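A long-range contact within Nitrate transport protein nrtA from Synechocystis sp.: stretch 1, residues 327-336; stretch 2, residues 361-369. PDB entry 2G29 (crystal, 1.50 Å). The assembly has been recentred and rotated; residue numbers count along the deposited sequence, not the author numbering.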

# COMPACT_ATOMS: atom_id res chain seq x y z
N ALA A 327 -7.03 -10.87 -4.19
CA ALA A 327 -6.29 -9.76 -3.57
C ALA A 327 -4.94 -10.08 -2.91
O ALA A 327 -4.00 -9.29 -2.98
N SER A 328 -4.88 -11.21 -2.24
CA SER A 328 -3.68 -11.62 -1.54
C SER A 328 -2.58 -12.16 -2.45
O SER A 328 -1.40 -12.07 -2.15
N TYR A 329 -2.96 -12.73 -3.59
CA TYR A 329 -1.94 -13.30 -4.48
C TYR A 329 -1.05 -12.18 -5.03
O TYR A 329 -1.54 -11.26 -5.65
N PRO A 330 0.26 -12.25 -4.79
CA PRO A 330 1.18 -11.20 -5.25
C PRO A 330 1.58 -11.36 -6.70
O PRO A 330 2.58 -11.97 -7.04
N TYR A 331 0.75 -10.81 -7.58
CA TYR A 331 1.02 -10.91 -9.00
C TYR A 331 2.36 -10.24 -9.36
O TYR A 331 2.63 -9.08 -9.01
N LYS A 332 3.18 -10.99 -10.08
CA LYS A 332 4.46 -10.44 -10.56
C LYS A 332 4.20 -9.28 -11.56
O LYS A 332 4.99 -8.34 -11.61
N SER A 333 3.11 -9.33 -12.33
CA SER A 333 2.84 -8.26 -13.29
C SER A 333 2.61 -6.95 -12.55
O SER A 333 2.97 -5.86 -13.05
N HIS A 334 2.05 -7.02 -11.34
CA HIS A 334 1.83 -5.82 -10.53
C HIS A 334 3.17 -5.25 -10.04
O HIS A 334 3.41 -4.06 -10.13
N ASP A 335 4.04 -6.11 -9.53
CA ASP A 335 5.37 -5.63 -9.12
C ASP A 335 6.07 -4.98 -10.33
O ASP A 335 6.73 -3.92 -10.17
N GLN A 336 5.93 -5.58 -11.52
CA GLN A 336 6.55 -5.05 -12.73
C GLN A 336 5.99 -3.65 -13.03
O GLN A 336 6.74 -2.75 -13.42
N VAL A 361 12.68 -11.21 -6.13
CA VAL A 361 12.00 -10.71 -4.94
C VAL A 361 10.59 -11.26 -4.69
O VAL A 361 10.23 -11.53 -3.54
N ASN A 362 9.82 -11.42 -5.75
CA ASN A 362 8.46 -11.90 -5.63
C ASN A 362 8.44 -13.40 -5.34
O ASN A 362 9.00 -14.18 -6.10
N ARG A 363 7.81 -13.78 -4.22
CA ARG A 363 7.76 -15.19 -3.88
C ARG A 363 6.34 -15.74 -3.95
O ARG A 363 5.84 -16.36 -2.98
N GLU A 364 5.68 -15.49 -5.08
CA GLU A 364 4.34 -16.04 -5.31
C GLU A 364 4.40 -17.58 -5.20
O GLU A 364 3.36 -18.21 -4.97
N ASP A 365 5.57 -18.16 -5.40
CA ASP A 365 5.73 -19.62 -5.26
C ASP A 365 5.48 -20.01 -3.79
O ASP A 365 4.81 -21.02 -3.53
N LEU A 366 5.99 -19.24 -2.83
CA LEU A 366 5.74 -19.50 -1.41
C LEU A 366 4.25 -19.28 -1.11
O LEU A 366 3.66 -19.99 -0.29
N TRP A 367 3.62 -18.30 -1.77
CA TRP A 367 2.21 -18.05 -1.54
C TRP A 367 1.40 -19.26 -1.99
O TRP A 367 0.53 -19.72 -1.24
N ARG A 368 1.68 -19.78 -3.19
CA ARG A 368 0.94 -20.96 -3.66
C ARG A 368 1.17 -22.16 -2.75
O ARG A 368 0.22 -22.94 -2.53
N GLU A 369 2.38 -22.34 -2.23
CA GLU A 369 2.62 -23.49 -1.34
C GLU A 369 1.80 -23.35 -0.07
O GLU A 369 1.20 -24.33 0.40

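Stretch 2 meets stretch 1 where one helix ends and the next begins, and the two segments together bury 517 Å² of surface. Val361, the last helical residue before the turn, has its CB sideways (chi1 t) and makes no contact across the interface.

Asn362, the first residue to leave helical geometry, points toward stretch 1 with chi1 t and chi2 at -67°. This conformation carries its amide into a polar site formed by the loop carbonyl of Pro330 and the carboxylate of Asp335 in the helix that follows. ND2 of Asn362 donates two nearly linear hydrogen bonds, one to the backbone O of Pro330 (2.9 Å) and one to OD2 of Asp335 (3.0 Å), so both amide hydrogens are used. Asp335 points toward stretch 2 with chi1 m, and its carboxylate has further partners elsewhere in the structure. The other end of the amide faces its own chain: OD1 of Asn362 accepts from the backbone N of Glu364 at 2.9 Å. A single side chain thus ties stretch 1 to the turn that opens the second helix. Against this amide lies the aliphatic part of Lys332, with CG of Lys332 3.5 Å from CG of Asn362. The lysine adopts m, t, t, t, an extended course that takes NZ past the turn to two waters. One of these accepts from NZ of Lys332 at 3.1 Å and donates to the backbone O of Asn362 at 2.8 Å.

Arg363, at the N-cap position, turns away from stretch 1 and is instead held in a salt bridge with Asp365, NE of Arg363 to OD1 of Asp365 at 2.9 Å. Asp365 likewise points away.

Glu364 returns to the interface, its CB directed toward stretch 1 and its chi1 and chi2 both p. The folded side chain places OE1 of Glu364 2.5 Å from OH of Tyr329, which donates a short hydrogen bond to it. Tyr329 (chi1 t) starts sideways, but its ring reaches across to this carboxylate. The second water extends the network, accepting from NZ of Lys332 at 3.0 Å and donating to OE2 of Glu364 at 2.7 Å; lysine and glutamate are therefore linked through solvent. Nearer the backbone, CB of Glu364 packs 4.0 Å from CG of Pro330.

Leu366 is out of reach, but Trp367, one turn after Arg363, points toward stretch 1 with chi1 t and chi2 at 101°. One face of its indole receives CD of Pro330, 3.7 Å from CD1 of Trp367, and the edge of Tyr329, whose CD1 lies 3.5 Å from CE3 of Trp367. The two aromatic planes stand at 83°, an edge-to-face pair, while CA of Tyr329 also sits over the five-membered ring. At the indole edge, NE1 of Trp367 donates to OG of Ser328 (chi1 t) at 2.9 Å, which satisfies the nitrogen of the buried indole.

Arg368 begins sideways, and its CG approaches CE1 of Tyr329 at 4.2 Å. Its guanidinium forms a salt bridge with Glu364, NE of Arg368 to OE1 of Glu364 at 2.8 Å, so that OE1 accepts from both arginine and tyrosine. Glu369, beyond reach, is exposed.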

# COMPACT_ATOMS: atom_id res chain seq x y z
CB ALA A 327 -7.17 -9.07 -2.54
CB SER A 328 -4.08 -12.66 -0.50
OG SER A 328 -2.96 -13.12 0.21
CB TYR A 329 -2.60 -14.07 -5.62
CG TYR A 329 -1.58 -14.69 -6.55
CD1 TYR A 329 -0.85 -15.80 -6.17
CD2 TYR A 329 -1.33 -14.13 -7.80
CE1 TYR A 329 0.12 -16.35 -7.00
CE2 TYR A 329 -0.37 -14.66 -8.65
CZ TYR A 329 0.36 -15.77 -8.25
OH TYR A 329 1.28 -16.28 -9.13
CB PRO A 330 2.36 -11.33 -4.29
CG PRO A 330 2.45 -12.83 -4.07
CD PRO A 330 0.97 -13.29 -4.01
CB TYR A 331 -0.09 -10.22 -9.82
CG TYR A 331 -1.41 -10.96 -9.87
CD1 TYR A 331 -2.44 -10.61 -9.02
CD2 TYR A 331 -1.62 -12.01 -10.77
CE1 TYR A 331 -3.67 -11.26 -9.06
CE2 TYR A 331 -2.85 -12.67 -10.81
CZ TYR A 331 -3.86 -12.28 -9.96
OH TYR A 331 -5.11 -12.90 -10.04
CB LYS A 332 5.29 -11.53 -11.24
CG LYS A 332 5.93 -12.52 -10.27
CD LYS A 332 6.71 -13.59 -11.00
CE LYS A 332 7.53 -14.39 -10.04
NZ LYS A 332 8.38 -15.41 -10.78
CB SER A 333 1.62 -8.60 -14.16
OG SER A 333 0.47 -8.81 -13.36
CB HIS A 334 0.94 -6.13 -9.34
CG HIS A 334 -0.50 -6.38 -9.69
ND1 HIS A 334 -1.06 -6.13 -10.92
CD2 HIS A 334 -1.49 -6.84 -8.90
CE1 HIS A 334 -2.36 -6.43 -10.87
NE2 HIS A 334 -2.64 -6.86 -9.66
CB ASP A 335 6.21 -6.82 -8.60
CG ASP A 335 5.74 -7.36 -7.26
OD1 ASP A 335 4.69 -6.92 -6.76
OD2 ASP A 335 6.44 -8.26 -6.73
CB GLN A 336 6.32 -6.00 -13.91
CG GLN A 336 7.12 -7.32 -13.82
CD GLN A 336 6.55 -8.45 -14.67
OE1 GLN A 336 5.68 -8.26 -15.51
NE2 GLN A 336 7.07 -9.66 -14.44
CB VAL A 361 11.94 -9.17 -5.04
CG1 VAL A 361 11.08 -8.54 -3.92
CG2 VAL A 361 13.36 -8.62 -4.99
CB ASN A 362 7.67 -11.57 -6.92
CG ASN A 362 6.24 -12.03 -6.85
OD1 ASN A 362 5.96 -13.24 -6.83
ND2 ASN A 362 5.30 -11.07 -6.82
CB ARG A 363 8.36 -15.44 -2.49
CG ARG A 363 9.86 -15.08 -2.41
CD ARG A 363 10.68 -15.76 -3.50
NE ARG A 363 10.60 -17.22 -3.41
CZ ARG A 363 11.31 -17.97 -2.57
NH1 ARG A 363 12.18 -17.43 -1.74
NH2 ARG A 363 11.09 -19.29 -2.53
CB GLU A 364 3.80 -15.60 -6.69
CG GLU A 364 4.64 -16.07 -7.90
CD GLU A 364 4.32 -17.48 -8.32
OE1 GLU A 364 3.13 -17.84 -8.34
OE2 GLU A 364 5.27 -18.20 -8.72
CB ASP A 365 7.12 -20.11 -5.71
CG ASP A 365 8.27 -19.45 -4.94
OD1 ASP A 365 8.29 -18.21 -4.78
OD2 ASP A 365 9.18 -20.20 -4.52
CB LEU A 366 6.62 -18.59 -0.53
CG LEU A 366 8.12 -18.85 -0.67
CD1 LEU A 366 8.91 -18.02 0.31
CD2 LEU A 366 8.37 -20.35 -0.34
CB TRP A 367 1.77 -16.76 -2.27
CG TRP A 367 0.36 -16.30 -1.93
CD1 TRP A 367 0.02 -15.30 -1.06
CD2 TRP A 367 -0.89 -16.81 -2.46
NE1 TRP A 367 -1.34 -15.15 -1.00
CE2 TRP A 367 -1.92 -16.05 -1.86
CE3 TRP A 367 -1.22 -17.82 -3.38
CZ2 TRP A 367 -3.29 -16.27 -2.14
CZ3 TRP A 367 -2.57 -18.04 -3.67
CH2 TRP A 367 -3.59 -17.27 -3.05
CB ARG A 368 1.33 -21.30 -5.10
CG ARG A 368 0.70 -20.37 -6.14
CD ARG A 368 1.05 -20.84 -7.57
NE ARG A 368 2.42 -20.52 -7.95
CZ ARG A 368 3.34 -21.41 -8.29
NH1 ARG A 368 3.05 -22.72 -8.30
NH2 ARG A 368 4.57 -21.00 -8.58
CB GLU A 369 4.11 -23.61 -1.03
CG GLU A 369 4.86 -24.16 -2.25
CD GLU A 369 6.34 -23.86 -2.26
OE1 GLU A 369 6.91 -23.58 -1.18
OE2 GLU A 369 6.94 -23.93 -3.37
O HOH W 1 7.91 -17.82 -8.98
O HOH W 2 9.95 -15.75 -8.17